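Local coordinates for chaperonin-like RBCX protein 1, chloroplastic (Arabidopsis thaliana, PDB 4GR2) that acts as a homodimeric chaperone in the assembly of Rubisco in chloroplasts, at residues H20-F23 and T24-A27; R47-L50 and D51-V55; F61-T64 and L65-S69; S84-K88 and N89-W93. The protein carries 2 engineered substitutions. All blocks are in the same frame, centred on the assembly; numbering follows the deposited sequence.

In the fold
All four contacts are short-range, each within a helix or at its end, yet their chemistry follows their place in the fold. Contact 1, on helix 11-35 near the centre of the chain, is the buried one, made of regular backbone bonds and aromatic packing. Contact 2, at the end of helix 40-52, lies largely at the surface and has weak backbone bonds. Contacts 3 and 4 are partly buried helix ends, where an arginine and a tryptophan respectively donate to backbone carbonyls. Helix 11-35 links contact 1 directly to contacts 3 and 4; contact 2 packs on contact 3. Contacts 1, 3 and 4 also touch the second subunit, whereas contact 2 does not.

Contact 1 (H20-F23 and T24-A27); sequences HDFF and TYVA
Helix 11-35 of the RbcX fold carries Phe-22 on one turn and its neighbours Tyr-25 and Val-26 on the next, with the Phe-22 ring lying against both. Its CG is anti to the backbone N (chi1 -174°), which swings the ring along the helix towards the following turn. There CG2 of Val-26 sits over one face, 4.0 Å from the centroid of the Phe-22 ring and close to the ring normal, a CH-pi contact. Tyr-25 meets the same ring differently: the planes are inclined by only 27°, but the rings are displaced so that little of one lies over the other, and CE1 of Phe-22 touches CD2 of Tyr-25 at 3.8 Å. Trimmed to an alanine, the Phe-22 position would probably leave the Val-26 methyl without its ring face and a gap beside Tyr-25.

Under these side chains the backbone ladder is regular. Val-26 N reaches Phe-22 O at 2.9 Å in a nearly straight bond (168°), and Ala-27 N reaches Phe-23 O at the same 2.9 Å. His-20 O takes Thr-24 N at 3.0 Å and, weakly, Thr-24 OG1 at 3.3 Å; the stronger partner of that hydroxyl is Arg-83 on helix 70-90.

Phe-23 turns to helix 70-90 and beyond, touching the side chain of Ala-87 and meeting Phe-91 edge to face, while Val-26 packs on Tyr-86. Lys-14 of the second subunit packs on both Phe-22 and Tyr-25. With the peptide groups paired within the helix, its flanks can be given over to apolar and aromatic packing, and the one buried hydroxyl is satisfied by an arginine.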
loop_
_atom_site.group_PDB
_atom_site.type_symbol
_atom_site.label_atom_id
_atom_site.label_comp_id
_atom_site.label_asym_id
_atom_site.label_seq_id
_atom_site.Cartn_x
_atom_site.Cartn_y
_atom_site.Cartn_z
ATOM N N HIS B 20 6.655 -1.045 -4.764
ATOM C CA HIS B 20 8.056 -0.694 -5.053
ATOM C C HIS B 20 8.788 -0.296 -3.758
ATOM O O HIS B 20 9.789 -0.910 -3.374
ATOM C CB HIS B 20 8.094 0.420 -6.120
ATOM C CG HIS B 20 9.470 0.948 -6.411
ATOM N ND1 HIS B 20 9.787 2.289 -6.329
ATOM C CD2 HIS B 20 10.606 0.319 -6.793
ATOM C CE1 HIS B 20 11.058 2.463 -6.634
ATOM N NE2 HIS B 20 11.580 1.283 -6.914
ATOM N N ASP B 21 8.235 0.693 -3.052
ATOM C CA ASP B 21 8.824 1.152 -1.801
ATOM C C ASP B 21 8.807 0.070 -0.746
ATOM O O ASP B 21 9.779 -0.078 0.008
ATOM C CB ASP B 21 8.132 2.426 -1.276
ATOM C CG ASP B 21 8.503 3.662 -2.077
ATOM O OD1 ASP B 21 9.655 3.719 -2.585
ATOM O OD2 ASP B 21 7.644 4.571 -2.194
ATOM N N PHE B 22 7.706 -0.676 -0.675
ATOM C CA PHE B 22 7.637 -1.825 0.233
ATOM C C PHE B 22 8.766 -2.844 -0.067
ATOM O O PHE B 22 9.390 -3.365 0.849
ATOM C CB PHE B 22 6.255 -2.510 0.169
ATOM C CG PHE B 22 6.082 -3.608 1.185
ATOM C CD1 PHE B 22 6.231 -3.342 2.546
ATOM C CD2 PHE B 22 5.803 -4.914 0.784
ATOM C CE1 PHE B 22 6.089 -4.359 3.494
ATOM C CE2 PHE B 22 5.655 -5.933 1.728
ATOM C CZ PHE B 22 5.797 -5.663 3.068
ATOM N N PHE B 23 9.013 -3.124 -1.345
ATOM C CA PHE B 23 10.080 -4.066 -1.723
ATOM C C PHE B 23 11.467 -3.566 -1.350
ATOM O O PHE B 23 12.314 -4.357 -0.921
ATOM C CB PHE B 23 10.016 -4.421 -3.212
ATOM C CG PHE B 23 8.793 -5.210 -3.584
ATOM C CD1 PHE B 23 8.270 -6.142 -2.706
ATOM C CD2 PHE B 23 8.141 -4.984 -4.792
ATOM C CE1 PHE B 23 7.124 -6.869 -3.039
ATOM C CE2 PHE B 23 6.985 -5.696 -5.129
ATOM C CZ PHE B 23 6.484 -6.643 -4.246
ATOM N N THR B 24 11.703 -2.264 -1.491
ATOM C CA THR B 24 12.961 -1.667 -0.995
ATOM C C THR B 24 13.152 -1.927 0.481
ATOM O O THR B 24 14.240 -2.256 0.921
ATOM C CB THR B 24 13.001 -0.154 -1.217
ATOM O OG1 THR B 24 12.841 0.121 -2.617
ATOM C CG2 THR B 24 14.315 0.465 -0.685
ATOM N N TYR B 25 12.070 -1.806 1.248
ATOM C CA TYR B 25 12.114 -2.027 2.687
ATOM C C TYR B 25 12.338 -3.500 3.059
ATOM O O TYR B 25 13.101 -3.796 3.981
ATOM C CB TYR B 25 10.843 -1.469 3.363
ATOM C CG TYR B 25 10.420 -2.228 4.599
ATOM C CD1 TYR B 25 10.898 -1.880 5.860
ATOM C CD2 TYR B 25 9.545 -3.308 4.503
ATOM C CE1 TYR B 25 10.511 -2.593 6.992
ATOM C CE2 TYR B 25 9.162 -4.025 5.619
ATOM C CZ TYR B 25 9.642 -3.662 6.861
ATOM O OH TYR B 25 9.242 -4.389 7.961
ATOM N N VAL B 26 11.644 -4.412 2.376
ATOM C CA VAL B 26 11.909 -5.843 2.533
ATOM C C VAL B 26 13.396 -6.134 2.228
ATOM O O VAL B 26 14.079 -6.794 3.002
ATOM C CB VAL B 26 11.032 -6.707 1.598
ATOM C CG1 VAL B 26 11.266 -8.188 1.882
ATOM C CG2 VAL B 26 9.555 -6.380 1.771
ATOM N N ALA B 27 13.890 -5.596 1.126
ATOM C CA ALA B 27 15.271 -5.859 0.696
ATOM C C ALA B 27 16.295 -5.407 1.727
ATOM O O ALA B 27 17.334 -6.056 1.924
ATOM C CB ALA B 27 15.542 -5.186 -0.606
#

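Contact 2 (R47-L50 and D51-V55); sequences REFL and DTNSV
Phe-49 and Asn-53 form the tight half of this contact, at the point where helix 40-52 gives way to loop. The amide of Asn-53 lies flat over one face of the Phe-49 ring, the two planes only 2° apart, with Asn-53 CG 3.5 Å from Phe-49 CZ. Asn-53 CB adds a second touch, 3.5 Å from CE2 of the same ring. Both first torsions serve this stack: CG of Phe-49 stands anti to its own N (chi1 -172°), while CG of Asn-53 stands beside its N (chi1 -67°). Putting an alanine in place of Phe-49 would probably leave the Asn-53 amide without the flat surface it rests on and freer to turn.

An apolar touch follows, with Leu-50 CD2 3.6 Å from Val-55 CG1, so that the loop folds back beside the last helical turn. The backbone is fraying: Thr-52 N reaches Phe-49 O at 3.4 Å and Asn-53 N reaches Leu-50 O at 3.4 Å, both weak bonds.

The opposite character belongs to Arg-47, Glu-48 and Asp-51, all exposed. Asp-51 CB rests 3.3 Å from Glu-48 O, but Asp-51 OD1 stays 4.8 Å from NH1 of Arg-47, so the opposite charges probably attract only at a distance. Arg-47 instead uses NE to hydrogen-bond the hydroxyl of Tyr-43.

The packed half faces helix 58-68, where the Phe-49 ring meets that of Phe-61 at a steep angle and also touches Thr-64 and Leu-65. Asn-53 rests on Phe-61 and Thr-64, which joins the end of helix 40-52 and its loop to the next helix.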
loop_
_atom_site.group_PDB
_atom_site.type_symbol
_atom_site.label_atom_id
_atom_site.label_comp_id
_atom_site.label_asym_id
_atom_site.label_seq_id
_atom_site.Cartn_x
_atom_site.Cartn_y
_atom_site.Cartn_z
ATOM N N ARG B 47 23.340 -0.414 10.255
ATOM C CA ARG B 47 22.517 -0.065 11.403
ATOM C C ARG B 47 22.688 1.409 11.788
ATOM O O ARG B 47 21.728 2.076 12.203
ATOM C CB ARG B 47 22.839 -0.989 12.585
ATOM C CG ARG B 47 22.360 -0.483 13.940
ATOM C CD ARG B 47 22.067 -1.624 14.906
ATOM N NE ARG B 47 20.823 -2.313 14.566
ATOM C CZ ARG B 47 19.610 -1.879 14.904
ATOM N NH1 ARG B 47 19.473 -0.755 15.598
ATOM N NH2 ARG B 47 18.531 -2.569 14.551
ATOM N N GLU B 48 23.906 1.923 11.640
ATOM C CA GLU B 48 24.160 3.334 11.921
ATOM C C GLU B 48 23.493 4.248 10.876
ATOM O O GLU B 48 22.941 5.298 11.221
ATOM C CB GLU B 48 25.667 3.603 12.034
ATOM C CG GLU B 48 26.014 4.918 12.723
ATOM C CD GLU B 48 27.078 4.759 13.808
ATOM O OE1 GLU B 48 28.201 4.294 13.493
ATOM O OE2 GLU B 48 26.786 5.100 14.981
ATOM N N PHE B 49 23.522 3.832 9.608
ATOM C CA PHE B 49 22.939 4.614 8.512
ATOM C C PHE B 49 21.414 4.710 8.626
ATOM O O PHE B 49 20.819 5.757 8.356
ATOM C CB PHE B 49 23.328 4.005 7.157
ATOM C CG PHE B 49 22.937 4.845 5.976
ATOM C CD1 PHE B 49 23.756 5.869 5.536
ATOM C CD2 PHE B 49 21.748 4.615 5.308
ATOM C CE1 PHE B 49 23.394 6.648 4.460
ATOM C CE2 PHE B 49 21.389 5.379 4.229
ATOM C CZ PHE B 49 22.204 6.400 3.807
ATOM N N LEU B 50 20.793 3.605 9.025
ATOM C CA LEU B 50 19.343 3.518 9.154
ATOM C C LEU B 50 18.775 4.500 10.188
ATOM O O LEU B 50 17.666 5.018 10.011
ATOM C CB LEU B 50 18.933 2.081 9.496
ATOM C CG LEU B 50 18.578 1.168 8.312
ATOM C CD1 LEU B 50 18.603 -0.290 8.731
ATOM C CD2 LEU B 50 17.214 1.532 7.692
ATOM N N ASP B 51 19.536 4.743 11.257
ATOM C CA ASP B 51 19.175 5.711 12.303
ATOM C C ASP B 51 18.764 7.066 11.751
ATOM O O ASP B 51 17.695 7.583 12.056
ATOM C CB ASP B 51 20.369 5.951 13.220
ATOM C CG ASP B 51 20.401 5.009 14.386
ATOM O OD1 ASP B 51 19.877 3.882 14.253
ATOM O OD2 ASP B 51 20.945 5.406 15.440
ATOM N N THR B 52 19.636 7.635 10.933
ATOM C CA THR B 52 19.459 8.987 10.444
ATOM C C THR B 52 18.927 9.031 9.021
ATOM O O THR B 52 18.830 10.099 8.418
ATOM C CB THR B 52 20.789 9.724 10.478
ATOM O OG1 THR B 52 21.734 9.001 9.680
ATOM C CG2 THR B 52 21.301 9.808 11.919
ATOM N N ASN B 53 18.597 7.866 8.474
ATOM C CA ASN B 53 18.127 7.800 7.097
ATOM C C ASN B 53 16.902 6.929 6.962
ATOM O O ASN B 53 16.889 5.784 7.410
ATOM C CB ASN B 53 19.230 7.306 6.170
ATOM C CG ASN B 53 20.352 8.290 6.056
ATOM O OD1 ASN B 53 21.297 8.256 6.841
ATOM N ND2 ASN B 53 20.243 9.204 5.101
ATOM N N SER B 54 15.872 7.476 6.336
ATOM C CA SER B 54 14.584 6.803 6.296
ATOM C C SER B 54 14.310 6.000 5.039
ATOM O O SER B 54 14.347 6.537 3.930
ATOM C CB SER B 54 13.493 7.829 6.410
ATOM O OG SER B 54 13.437 8.742 5.314
ATOM N N VAL B 55 13.999 4.725 5.223
ATOM C CA VAL B 55 13.617 3.857 4.101
ATOM C C VAL B 55 12.311 4.270 3.389
ATOM O O VAL B 55 11.982 3.688 2.354
ATOM C CB VAL B 55 13.450 2.404 4.576
ATOM C CG1 VAL B 55 14.763 1.850 5.087
ATOM C CG2 VAL B 55 12.396 2.343 5.673
#

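Contact 3 (F61-T64 and L65-S69); sequences FLAT and LMRRS. Engineered in segment 61-64: Leu-62 (natural residue Cys).
Phe-61 and Leu-65, one turn apart, belong to the closing part of helix 58-68, where the regular alpha-helical ladder weakens just before helix 70-90 begins. Of the backbone bonds, Leu-65 N to Phe-61 O and Met-66 N to Leu-62 O, both 2.9 Å, are sound. Beyond them Arg-67 N is held only weakly, by Ala-63 O at 3.5 Å and by Thr-64 O at 3.3 Å, a shift towards three-residue bonding consistent with a tightening last turn.

The apolar contacts centre on Leu-65, whose CD2 lies 4.4 Å from Phe-61 CE2 and 4.4 Å from CD2 of Leu-62. Leu-62 is an engineered residue, cysteine in the natural protein, and its side chain reaches Leu-80 on helix 70-90. Met-66 packs on Met-73 and Ala-76 of that helix. Leu-111 of the second subunit covers Leu-62, Ala-63 and Met-66.

Polar side chains close the account. Thr-64 OG1 turns back to the carbonyl of Lys-60, and Ser-69 is the N-cap of helix 70-90. Arg-67, extended from CG to NE, runs back along the helix flank, and its guanidinium comes beside the carbonyl of Ala-63, one turn earlier. Its NH1 donates to Ala-63 O at 3.0 Å (148°), approaching well to the side of the C=O direction, with the oxygen 19° out of the guanidinium plane.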
loop_
_atom_site.group_PDB
_atom_site.type_symbol
_atom_site.label_atom_id
_atom_site.label_comp_id
_atom_site.label_asym_id
_atom_site.label_seq_id
_atom_site.Cartn_x
_atom_site.Cartn_y
_atom_site.Cartn_z
ATOM N N PHE B 61 16.349 7.186 -0.219
ATOM C CA PHE B 61 17.202 6.475 0.741
ATOM C C PHE B 61 18.384 5.766 0.042
ATOM O O PHE B 61 19.521 5.803 0.527
ATOM C CB PHE B 61 16.367 5.454 1.515
ATOM C CG PHE B 61 17.177 4.499 2.374
ATOM C CD1 PHE B 61 17.481 4.819 3.690
ATOM C CD2 PHE B 61 17.588 3.256 1.874
ATOM C CE1 PHE B 61 18.197 3.942 4.488
ATOM C CE2 PHE B 61 18.311 2.363 2.667
ATOM C CZ PHE B 61 18.617 2.708 3.978
ATOM N N LEU B 62 18.112 5.114 -1.085
ATOM C CA LEU B 62 19.171 4.398 -1.798
ATOM C C LEU B 62 20.150 5.359 -2.459
ATOM O O LEU B 62 21.365 5.119 -2.453
ATOM C CB LEU B 62 18.584 3.436 -2.842
ATOM C CG LEU B 62 17.884 2.206 -2.243
ATOM C CD1 LEU B 62 17.148 1.447 -3.324
ATOM C CD2 LEU B 62 18.919 1.318 -1.537
ATOM N N ALA B 63 19.624 6.434 -3.045
ATOM C CA ALA B 63 20.472 7.446 -3.675
ATOM C C ALA B 63 21.427 8.050 -2.652
ATOM O O ALA B 63 22.603 8.316 -2.942
ATOM C CB ALA B 63 19.625 8.527 -4.302
ATOM N N THR B 64 20.918 8.245 -1.446
ATOM C CA THR B 64 21.710 8.786 -0.355
ATOM C C THR B 64 22.729 7.765 0.123
ATOM O O THR B 64 23.885 8.101 0.435
ATOM C CB THR B 64 20.802 9.197 0.812
ATOM O OG1 THR B 64 19.953 10.261 0.373
ATOM C CG2 THR B 64 21.619 9.660 2.017
ATOM N N LEU B 65 22.298 6.513 0.186
ATOM C CA LEU B 65 23.173 5.440 0.639
ATOM C C LEU B 65 24.361 5.228 -0.298
ATOM O O LEU B 65 25.465 4.915 0.133
ATOM C CB LEU B 65 22.394 4.137 0.766
ATOM C CG LEU B 65 23.196 2.939 1.277
ATOM C CD1 LEU B 65 23.678 3.167 2.714
ATOM C CD2 LEU B 65 22.377 1.641 1.138
ATOM N N MET B 66 24.161 5.379 -1.590
ATOM C CA MET B 66 25.296 5.074 -2.446
ATOM C C MET B 66 26.251 6.245 -2.638
ATOM O O MET B 66 27.335 6.089 -3.204
ATOM C CB MET B 66 24.863 4.472 -3.765
ATOM C CG MET B 66 23.920 5.285 -4.533
ATOM S SD MET B 66 22.884 4.122 -5.423
ATOM C CE MET B 66 22.514 5.082 -6.865
ATOM N N ARG B 67 25.848 7.406 -2.145
ATOM C CA ARG B 67 26.702 8.579 -2.162
ATOM C C ARG B 67 27.425 8.698 -0.825
ATOM O O ARG B 67 28.293 9.551 -0.656
ATOM C CB ARG B 67 25.877 9.829 -2.452
ATOM C CG ARG B 67 25.555 10.001 -3.921
ATOM C CD ARG B 67 24.394 10.951 -4.136
ATOM N NE ARG B 67 24.063 11.097 -5.555
ATOM C CZ ARG B 67 23.477 10.159 -6.303
ATOM N NH1 ARG B 67 23.145 8.977 -5.789
ATOM N NH2 ARG B 67 23.214 10.407 -7.576
ATOM N N ARG B 68 27.084 7.823 0.116
ATOM C CA ARG B 68 27.656 7.878 1.457
ATOM C C ARG B 68 29.135 7.479 1.468
ATOM O O ARG B 68 29.948 8.124 2.115
ATOM C CB ARG B 68 26.841 7.007 2.415
ATOM C CG ARG B 68 27.461 6.796 3.769
ATOM C CD ARG B 68 27.725 8.101 4.543
ATOM N NE ARG B 68 28.234 7.755 5.869
ATOM C CZ ARG B 68 29.502 7.448 6.129
ATOM N NH1 ARG B 68 30.421 7.489 5.165
ATOM N NH2 ARG B 68 29.861 7.124 7.361
ATOM N N SER B 69 29.476 6.417 0.748
ATOM C CA SER B 69 30.862 6.003 0.587
ATOM C C SER B 69 30.880 4.954 -0.509
ATOM O O SER B 69 29.824 4.499 -0.943
ATOM C CB SER B 69 31.445 5.458 1.902
ATOM O OG SER B 69 31.249 4.066 2.069
#

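Contact 4 (S84-K88 and N89-W93); sequences SAYAK and NDFEW. Engineered in segment 84-88: Ala-87 (natural residue Cys).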
loop_
_atom_site.group_PDB
_atom_site.type_symbol
_atom_site.label_atom_id
_atom_site.label_comp_id
_atom_site.label_asym_id
_atom_site.label_seq_id
_atom_site.Cartn_x
_atom_site.Cartn_y
_atom_site.Cartn_z
ATOM N N SER B 84 15.131 -6.631 -6.411
ATOM C CA SER B 84 14.652 -7.077 -7.720
ATOM C C SER B 84 14.327 -8.573 -7.690
ATOM O O SER B 84 13.269 -9.016 -8.165
ATOM C CB SER B 84 15.658 -6.768 -8.827
ATOM O OG SER B 84 15.048 -6.941 -10.093
ATOM N N ALA B 85 15.238 -9.338 -7.100
ATOM C CA ALA B 85 15.084 -10.775 -7.013
ATOM C C ALA B 85 13.891 -11.153 -6.145
ATOM O O ALA B 85 13.123 -12.034 -6.512
ATOM C CB ALA B 85 16.370 -11.432 -6.501
ATOM N N TYR B 86 13.742 -10.498 -4.997
ATOM C CA TYR B 86 12.626 -10.793 -4.100
ATOM C C TYR B 86 11.263 -10.617 -4.780
ATOM O O TYR B 86 10.402 -11.502 -4.727
ATOM C CB TYR B 86 12.668 -9.938 -2.842
ATOM C CG TYR B 86 11.514 -10.264 -1.936
ATOM C CD1 TYR B 86 11.488 -11.465 -1.242
ATOM C CD2 TYR B 86 10.420 -9.404 -1.808
ATOM C CE1 TYR B 86 10.430 -11.798 -0.430
ATOM C CE2 TYR B 86 9.345 -9.732 -0.987
ATOM C CZ TYR B 86 9.358 -10.932 -0.305
ATOM O OH TYR B 86 8.320 -11.290 0.522
ATOM N N ALA B 87 11.091 -9.471 -5.427
ATOM C CA ALA B 87 9.832 -9.091 -6.032
ATOM C C ALA B 87 9.485 -10.001 -7.221
ATOM O O ALA B 87 8.336 -10.426 -7.395
ATOM C CB ALA B 87 9.899 -7.636 -6.470
ATOM N N LYS B 88 10.486 -10.296 -8.040
ATOM C CA LYS B 88 10.252 -11.046 -9.272
ATOM C C LYS B 88 10.259 -12.554 -9.059
ATOM O O LYS B 88 9.781 -13.301 -9.918
ATOM C CB LYS B 88 11.278 -10.660 -10.332
ATOM C CG LYS B 88 11.069 -9.287 -10.924
ATOM C CD LYS B 88 12.331 -8.798 -11.623
ATOM C CE LYS B 88 12.044 -7.547 -12.444
ATOM N NZ LYS B 88 13.208 -7.181 -13.300
ATOM N N ASN B 89 10.776 -13.007 -7.915
ATOM C CA ASN B 89 11.030 -14.430 -7.725
ATOM C C ASN B 89 10.449 -15.021 -6.448
ATOM O O ASN B 89 9.954 -16.143 -6.459
ATOM C CB ASN B 89 12.542 -14.746 -7.817
ATOM C CG ASN B 89 13.166 -14.352 -9.179
ATOM O OD1 ASN B 89 12.518 -14.428 -10.232
ATOM N ND2 ASN B 89 14.436 -13.943 -9.151
ATOM N N ASP B 90 10.491 -14.287 -5.347
ATOM C CA ASP B 90 10.088 -14.877 -4.069
ATOM C C ASP B 90 8.711 -14.422 -3.570
ATOM O O ASP B 90 7.959 -15.229 -3.026
ATOM C CB ASP B 90 11.118 -14.570 -2.988
ATOM C CG ASP B 90 12.471 -15.114 -3.331
ATOM O OD1 ASP B 90 12.510 -16.090 -4.111
ATOM O OD2 ASP B 90 13.476 -14.572 -2.831
ATOM N N PHE B 91 8.419 -13.129 -3.704
ATOM C CA PHE B 91 7.165 -12.567 -3.204
ATOM C C PHE B 91 5.971 -13.322 -3.781
ATOM O O PHE B 91 5.836 -13.454 -5.003
ATOM C CB PHE B 91 7.045 -11.087 -3.562
ATOM C CG PHE B 91 5.871 -10.381 -2.894
ATOM C CD1 PHE B 91 5.865 -10.171 -1.523
ATOM C CD2 PHE B 91 4.805 -9.891 -3.652
ATOM C CE1 PHE B 91 4.800 -9.500 -0.895
ATOM C CE2 PHE B 91 3.743 -9.203 -3.037
ATOM C CZ PHE B 91 3.753 -9.011 -1.648
ATOM N N GLU B 92 5.094 -13.797 -2.902
ATOM C CA GLU B 92 3.955 -14.599 -3.345
ATOM C C GLU B 92 2.763 -13.731 -3.719
ATOM O O GLU B 92 1.831 -13.564 -2.935
ATOM C CB GLU B 92 3.603 -15.654 -2.294
ATOM C CG GLU B 92 4.678 -16.724 -2.132
ATOM C CD GLU B 92 4.575 -17.451 -0.812
ATOM O OE1 GLU B 92 5.524 -18.178 -0.454
ATOM O OE2 GLU B 92 3.543 -17.288 -0.129
ATOM N N TRP B 93 2.816 -13.198 -4.937
ATOM C CA TRP B 93 1.825 -12.266 -5.464
ATOM C C TRP B 93 0.392 -12.759 -5.301
ATOM O O TRP B 93 -0.440 -12.065 -4.724
ATOM C CB TRP B 93 2.117 -11.963 -6.943
ATOM C CG TRP B 93 3.316 -11.061 -7.119
ATOM C CD1 TRP B 93 4.626 -11.437 -7.284
ATOM C CD2 TRP B 93 3.303 -9.628 -7.114
ATOM N NE1 TRP B 93 5.429 -10.315 -7.399
ATOM C CE2 TRP B 93 4.635 -9.195 -7.299
ATOM C CE3 TRP B 93 2.281 -8.663 -6.984
ATOM C CZ2 TRP B 93 4.979 -7.840 -7.343
ATOM C CZ3 TRP B 93 2.625 -7.317 -7.042
ATOM C CH2 TRP B 93 3.965 -6.917 -7.214
HETATM O O HOH W 1 7.486 -12.982 -7.416
#
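Tyr-86 (chi1 -180°) and Phe-91 both carry CG on the side away from their own N, which brings the two rings together at an oblique 59°. CE2 of Tyr-86 lies 3.5 Å from CD1 of Phe-91, and the Tyr-86 hydroxyl comes in at the edge of the phenylalanine, OH to CD1 3.4 Å. Asp-90 flanks the tyrosine, its CB 3.6 Å from Tyr-86 CD1.

Helix 70-90 ends here by widening into a pi-type turn. Tyr-86 O is gripped twice, by Asp-90 N from above the carbonyl plane and by Phe-91 N at 2.8 Å in a nearly straight bond (170°), the second bond spanning five residues, as a pi-type turn requires.

Trp-93, at the start of helix 93-118, reaches back: its NE1 donates to Ala-87 O at 2.9 Å, in the carbonyl plane. A water also donates to Ala-87 O and to Phe-91 O, bridging the turn. Ala-87 itself is engineered, cysteine in nature. Phe-91 CD2 stands 3.6 Å over the centre of the Trp-93 ring system. Lys-97 of the second subunit makes a cation-pi contact with Trp-93, and Lys-88 NZ forms a salt bridge with Asp-105 of the same neighbouring chain.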